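Local coordinates for protein dihydroorotase (Campylobacter jejuni subsp. jejuni, PDB 3PNU) that probably catalyses the reversible cyclization of carbamoyl aspartate to dihydroorotate in pyrimidine biosynthesis, as a zinc-dependent TIM-barrel hydrolase, at residues L73-K77 with P91-L95; E188-T192 with K233-K237; P228-K233 with C275-V279. All coordinates share one frame; numbering follows the deposited sequence. Where two conformers were deposited one is given.

Contact 1. Residues L73-K77 with P91-L95; sequences LKAYK and PLMTL
L73 and K77 on the helix face M93 on the strand. The helix axis of 73-77 and the strand axis of 91-93 come within 10.1 Å and run almost antiparallel, 165° apart. The closest backbone pair is K77 and M93, with CA atoms 7.3 Å apart. No hydrogen bond joins the two segments; apolar packing holds them together.

M93 is the central side chain. Bends at chi2 and chi3 (-60° and -70°) fold its thioether so that CE lies among L73, Y76 and K77. This methyl is 3.7 Å from Y76 CD2 and 3.8 Å from K77 CB. It also touches L73 CD1, and the sulfur SD lies alongside K77 CB and CG. The tyrosine ring receives the methyl obliquely.

L73 and M93 lie alongside, pointing opposite ways. L73 CD1 sits 3.6 Å from M93 CB and also rests by the carbonyl oxygen of T94. The second branch, L73 CD2, meets L95 CD2 at 3.9 Å, and the two leucines are nearly perpendicular. K77 passes M93, with its CD near M93 CG. K77 CG comes loosely to P91 CG at 4.4 Å; the extended chain then leads away from the proline.

T94 turns away from the helix, and its OG1 bonds to I59 O. P91 and M93 also pack on I80, farther along helix 70-84. Y76 and P91 both reach I59. The contact is the helix-on-sheet packing of a beta-alpha-beta unit made of strand 56-59, helix 70-84 and strand 90-93.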
# COMPACT_ATOMS: atom_id res chain seq x y z
N LEU A 73 17.84 -27.26 14.70
CA LEU A 73 18.63 -26.59 13.65
C LEU A 73 19.33 -27.65 12.81
O LEU A 73 19.26 -27.61 11.58
CB LEU A 73 19.64 -25.61 14.28
CG LEU A 73 20.48 -24.70 13.39
CD1 LEU A 73 19.63 -23.65 12.70
CD2 LEU A 73 21.54 -24.01 14.21
N LYS A 74 19.99 -28.60 13.47
CA LYS A 74 20.66 -29.71 12.77
C LYS A 74 19.64 -30.44 11.91
O LYS A 74 19.87 -30.70 10.73
CB LYS A 74 21.29 -30.72 13.74
CG LYS A 74 22.01 -31.92 13.04
CD LYS A 74 22.28 -33.13 13.99
CE LYS A 74 23.20 -32.81 15.19
NZ LYS A 74 24.59 -32.44 14.78
N ALA A 75 18.50 -30.76 12.52
CA ALA A 75 17.42 -31.45 11.85
C ALA A 75 17.01 -30.73 10.56
O ALA A 75 16.92 -31.34 9.51
CB ALA A 75 16.23 -31.60 12.79
N TYR A 76 16.79 -29.41 10.66
CA TYR A 76 16.39 -28.59 9.50
C TYR A 76 17.49 -28.54 8.45
O TYR A 76 17.23 -28.64 7.24
CB TYR A 76 16.01 -27.18 9.99
CG TYR A 76 15.58 -26.20 8.92
CD1 TYR A 76 14.71 -26.57 7.91
CD2 TYR A 76 16.00 -24.86 8.97
CE1 TYR A 76 14.30 -25.67 6.94
CE2 TYR A 76 15.58 -23.94 8.00
CZ TYR A 76 14.74 -24.35 7.00
OH TYR A 76 14.32 -23.46 6.04
N LYS A 77 18.73 -28.40 8.92
CA LYS A 77 19.89 -28.40 8.02
C LYS A 77 19.89 -29.68 7.20
O LYS A 77 19.98 -29.65 5.96
CB LYS A 77 21.20 -28.29 8.80
CG LYS A 77 22.45 -28.25 7.92
CD LYS A 77 23.71 -27.99 8.75
CE LYS A 77 24.92 -27.78 7.86
NZ LYS A 77 26.17 -27.54 8.63
N PRO A 91 24.37 -24.16 3.19
CA PRO A 91 23.37 -23.35 3.88
C PRO A 91 23.95 -22.80 5.16
O PRO A 91 24.46 -23.56 5.97
CB PRO A 91 22.28 -24.37 4.19
CG PRO A 91 23.03 -25.68 4.35
CD PRO A 91 24.18 -25.61 3.42
N LEU A 92 23.88 -21.48 5.34
CA LEU A 92 24.41 -20.85 6.55
C LEU A 92 23.26 -20.69 7.53
O LEU A 92 22.41 -19.83 7.38
CB LEU A 92 25.06 -19.52 6.20
CG LEU A 92 26.19 -19.64 5.18
CD1 LEU A 92 26.58 -18.28 4.63
CD2 LEU A 92 27.40 -20.33 5.82
N MET A 93 23.27 -21.51 8.56
CA MET A 93 22.16 -21.60 9.50
C MET A 93 22.09 -20.51 10.56
O MET A 93 23.11 -19.97 10.99
CB MET A 93 22.21 -22.97 10.21
CG MET A 93 22.40 -24.16 9.28
SD MET A 93 21.10 -24.32 8.08
CE MET A 93 19.74 -24.81 9.17
N THR A 94 20.87 -20.20 10.98
CA THR A 94 20.66 -19.23 12.03
C THR A 94 19.60 -19.69 13.02
O THR A 94 18.72 -20.48 12.69
CB THR A 94 20.13 -17.88 11.50
OG1 THR A 94 18.83 -18.08 10.93
CG2 THR A 94 21.07 -17.26 10.49
N LEU A 95 19.71 -19.15 14.23
CA LEU A 95 18.73 -19.35 15.27
C LEU A 95 17.90 -18.07 15.38
O LEU A 95 18.35 -16.96 15.04
CB LEU A 95 19.39 -19.61 16.63
CG LEU A 95 20.11 -20.93 16.85
CD1 LEU A 95 20.62 -20.98 18.25
CD2 LEU A 95 19.16 -22.10 16.59

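Contact 2. Residues E188-T192 with K233-K237; sequences EHITT and KPIAK. With ZN (zinc ion), chain C.
This is a buried loop-to-loop contact beside the zinc site, where H189 and T191 meet P234 and K237. The loop of 188-192 follows strand 185-187. Residues 233-237 lie in the loop before helix 239-250.

P234 follows a cis peptide bond. Its CD lies over one face of the H189 imidazole, offset toward the rim, in a CH-pi contact 3.5 Å from the ring centroid. E188 CB lies over the opposite face, so both faces are covered. H189 NE2 binds zinc at 2.0 Å. H189 ND1, buried against the proline, has no hydrogen-bond partner in the model.

K237 provides the polar link. Its chain is straight until chi4 (64°), where it bends and brings NZ between two acceptors. NZ donates to T191 OG1 at 2.9 Å and to I235 O at 2.7 Å, the latter in the carbonyl plane on a lone pair. T191 OG1 also bonds to E166, which fixes the hydroxyl between two partners. T192 CG2 packs on K237 CD at 3.5 Å. T192 OG1 bonds to E166 and also to L195 N, as the N-cap of helix 193-201. A water bridges T191 O and K237 N.

H155 and a water share the zinc with H189, and carboxylated K116 completes its ligands. Such a metal-binding histidine just past a barrel strand is typical of the binuclear amidohydrolase TIM barrel.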
# COMPACT_ATOMS: atom_id res chain seq x y z
N GLU A 188 19.21 -5.98 8.15
CA GLU A 188 18.68 -6.73 7.00
C GLU A 188 17.76 -5.93 6.13
O GLU A 188 17.12 -4.98 6.58
CB GLU A 188 17.95 -7.98 7.47
CG GLU A 188 18.88 -8.99 8.12
CD GLU A 188 19.94 -9.54 7.16
OE1 GLU A 188 19.75 -9.52 5.91
OE2 GLU A 188 20.98 -10.00 7.68
N HIS A 189 17.67 -6.36 4.86
CA HIS A 189 16.85 -5.71 3.83
C HIS A 189 16.54 -4.23 4.09
O HIS A 189 15.40 -3.86 4.35
CB HIS A 189 15.56 -6.47 3.59
CG HIS A 189 14.85 -6.90 4.83
ND1 HIS A 189 14.48 -6.01 5.81
CD2 HIS A 189 14.41 -8.11 5.22
CE1 HIS A 189 13.86 -6.67 6.78
NE2 HIS A 189 13.79 -7.95 6.44
N ILE A 190 17.55 -3.39 4.02
CA ILE A 190 17.29 -1.97 4.24
C ILE A 190 16.55 -1.42 3.05
O ILE A 190 16.75 -1.87 1.90
CB ILE A 190 18.54 -1.17 4.54
CG1 ILE A 190 19.53 -1.18 3.37
CG2 ILE A 190 19.20 -1.70 5.83
CD1 ILE A 190 20.68 -0.11 3.54
N THR A 191 15.69 -0.45 3.32
CA THR A 191 14.83 0.13 2.32
C THR A 191 14.69 1.64 2.38
O THR A 191 13.88 2.19 1.68
CB THR A 191 13.43 -0.43 2.51
OG1 THR A 191 12.95 -0.03 3.80
CG2 THR A 191 13.45 -1.98 2.41
N THR A 192 15.47 2.29 3.23
CA THR A 192 15.36 3.72 3.41
C THR A 192 16.70 4.43 3.32
O THR A 192 17.76 3.87 3.62
CB THR A 192 14.86 4.04 4.83
OG1 THR A 192 15.80 3.56 5.79
CG2 THR A 192 13.47 3.42 5.10
N LYS A 233 7.58 -6.87 3.26
CA LYS A 233 8.00 -6.15 4.43
C LYS A 233 9.53 -6.19 4.43
O LYS A 233 10.13 -7.25 4.27
CB LYS A 233 7.42 -6.80 5.68
CG LYS A 233 5.88 -6.74 5.71
CD LYS A 233 5.30 -7.36 6.97
CE LYS A 233 3.73 -7.39 6.96
NZ LYS A 233 3.11 -6.06 7.14
N PRO A 234 10.19 -5.02 4.56
CA PRO A 234 9.62 -3.68 4.67
C PRO A 234 9.10 -3.21 3.34
O PRO A 234 9.68 -3.49 2.30
CB PRO A 234 10.82 -2.84 5.11
CG PRO A 234 11.84 -3.83 5.59
CD PRO A 234 11.65 -5.00 4.74
N ILE A 235 7.99 -2.50 3.39
CA ILE A 235 7.33 -1.99 2.21
C ILE A 235 8.28 -1.17 1.34
O ILE A 235 9.16 -0.48 1.85
CB ILE A 235 6.12 -1.10 2.65
CG1 ILE A 235 5.23 -0.79 1.47
CG2 ILE A 235 6.57 0.19 3.40
CD1 ILE A 235 4.58 -2.02 0.88
N ALA A 236 8.11 -1.24 0.03
CA ALA A 236 8.90 -0.41 -0.87
C ALA A 236 8.53 1.04 -0.55
O ALA A 236 7.36 1.35 -0.31
CB ALA A 236 8.62 -0.73 -2.31
N LYS A 237 9.50 1.94 -0.57
CA LYS A 237 9.25 3.32 -0.17
C LYS A 237 9.38 4.36 -1.29
O LYS A 237 8.82 4.17 -2.36
CB LYS A 237 10.11 3.63 1.08
CG LYS A 237 9.69 2.68 2.26
CD LYS A 237 10.49 2.80 3.47
CE LYS A 237 10.00 1.84 4.53
NZ LYS A 237 10.12 0.43 4.17
ZN ZN C . 12.85 -9.49 7.39
O HOH W 1 12.32 1.21 -0.58
O HOH W 2 12.11 -10.13 5.62

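Contact 3. Residues P228-K233 with C275-V279; sequences PHLFCK and CAAGV
F231 and G278 join the two backbones: G278 N donates to F231 O at 2.9 Å with an N-H...O angle of 160°, and the CA atoms of C232 and A277 come within 4.2 Å. The donor lies in the carbonyl plane, on a lone pair. A277 CA adds a CH...O contact of 3.5 Å to the same F231 oxygen. G278 adopts a backbone conformation that favours glycine.

The F231 side chain leans on residues 275-277. With CG opposite the backbone N (chi1 171°), the ring reaches along this strip of backbone. Its CE2 is 3.7 Å from C275 O, and CD2 approaches A276 O. Both carbonyls come at the ring obliquely. A277 CB touches F231 CE2 and, on K233, CG at 3.8 Å; it thus packs against two side chains.

Both segments lie in loops of the TIM barrel, after helix 218-223 and after strand 256-258. A277 is predicted to bind substrate, and its carbonyl has a weak hydrogen bond from H265, another predicted substrate residue. K233 NZ turns elsewhere, to G224 O of the second subunit, so the dimer interface lies alongside.

At the other end P228 CB meets C275 CB at 3.4 Å. C275 SG lies 4.0 Å from P228 CB and about as far from P228 O. A water lies between P228 O and G278 O, 2.7 Å from each. V279 CG2 packs by H229 O and more loosely against C232 CB, and V279 also touches Y347.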
# COMPACT_ATOMS: atom_id res chain seq x y z
N PRO A 228 -0.22 -7.12 -5.43
CA PRO A 228 0.19 -7.99 -4.31
C PRO A 228 1.48 -8.77 -4.50
O PRO A 228 2.12 -9.13 -3.50
CB PRO A 228 -1.00 -8.94 -4.14
CG PRO A 228 -1.70 -8.93 -5.44
CD PRO A 228 -1.51 -7.54 -6.01
N HIS A 229 1.86 -9.04 -5.74
CA HIS A 229 3.11 -9.75 -6.01
C HIS A 229 4.34 -8.88 -5.69
O HIS A 229 5.46 -9.39 -5.61
CB HIS A 229 3.17 -10.27 -7.47
CG HIS A 229 2.13 -11.31 -7.78
ND1 HIS A 229 2.09 -12.54 -7.16
CD2 HIS A 229 1.10 -11.30 -8.67
CE1 HIS A 229 1.08 -13.24 -7.63
NE2 HIS A 229 0.46 -12.52 -8.55
N LEU A 230 4.12 -7.57 -5.50
CA LEU A 230 5.21 -6.64 -5.17
C LEU A 230 5.10 -6.15 -3.72
O LEU A 230 5.78 -5.21 -3.32
CB LEU A 230 5.20 -5.45 -6.10
CG LEU A 230 5.43 -5.75 -7.58
CD1 LEU A 230 5.39 -4.48 -8.42
CD2 LEU A 230 6.76 -6.49 -7.81
N PHE A 231 4.23 -6.80 -2.96
CA PHE A 231 4.01 -6.46 -1.57
C PHE A 231 4.88 -7.31 -0.65
O PHE A 231 4.82 -8.56 -0.67
CB PHE A 231 2.52 -6.63 -1.23
CG PHE A 231 2.21 -6.51 0.25
CD1 PHE A 231 2.43 -5.32 0.92
CD2 PHE A 231 1.65 -7.59 0.95
CE1 PHE A 231 2.14 -5.20 2.27
CE2 PHE A 231 1.35 -7.48 2.29
CZ PHE A 231 1.59 -6.28 2.96
N CYS A 232 5.70 -6.62 0.14
CA CYS A 232 6.59 -7.26 1.10
C CYS A 232 6.85 -6.33 2.29
O CYS A 232 6.42 -5.17 2.30
CB CYS A 232 7.92 -7.58 0.44
SG CYS A 232 8.84 -6.10 -0.05
N LYS A 233 7.58 -6.87 3.26
CA LYS A 233 8.00 -6.15 4.43
C LYS A 233 9.53 -6.19 4.43
O LYS A 233 10.13 -7.25 4.27
CB LYS A 233 7.42 -6.80 5.68
CG LYS A 233 5.88 -6.74 5.71
CD LYS A 233 5.30 -7.36 6.97
CE LYS A 233 3.73 -7.39 6.96
NZ LYS A 233 3.11 -6.06 7.14
N CYS A 275 -3.37 -10.41 -0.07
CA CYS A 275 -2.19 -11.26 -0.18
C CYS A 275 -1.19 -11.12 0.99
O CYS A 275 -1.18 -10.12 1.74
CB CYS A 275 -1.45 -10.96 -1.49
SG CYS A 275 -0.08 -12.10 -1.87
N ALA A 276 -0.35 -12.14 1.12
CA ALA A 276 0.69 -12.19 2.14
C ALA A 276 1.95 -11.47 1.65
O ALA A 276 2.18 -11.34 0.44
CB ALA A 276 1.01 -13.64 2.51
N ALA A 277 2.75 -11.02 2.60
CA ALA A 277 3.99 -10.30 2.31
C ALA A 277 5.10 -11.23 1.84
O ALA A 277 5.25 -12.34 2.35
CB ALA A 277 4.46 -9.54 3.57
N GLY A 278 5.86 -10.77 0.86
CA GLY A 278 6.99 -11.53 0.36
C GLY A 278 7.07 -11.60 -1.14
O GLY A 278 6.05 -11.70 -1.83
N VAL A 279 8.29 -11.51 -1.65
CA VAL A 279 8.59 -11.64 -3.06
C VAL A 279 9.46 -12.88 -3.16
O VAL A 279 10.39 -13.05 -2.37
CB VAL A 279 9.35 -10.45 -3.60
CG1 VAL A 279 9.74 -10.69 -5.03
CG2 VAL A 279 8.53 -9.18 -3.46
O HOH W 3 3.51 -10.85 -2.03

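Overall arrangement
From the N terminus, contact 1 comes first. It closes a short span of 13 residues, the rest of helix 70-84 and the turn into strand 90-93. It is complete before the other two open. Contact 2 then spans from the loop after strand 185-187 to the loop before helix 239-250. Contact 3 opens at 228, before contact 2 closes, and ends after strand 256-258, so the two cross. They share K233, and both reach the second subunit. Contacts 1 and 2 lie on opposite sides of the chain's centre, with centres about 25 Å apart. Contacts 2 and 3 join three loops: 188-192 holds a zinc ligand and 275-279 a predicted substrate residue.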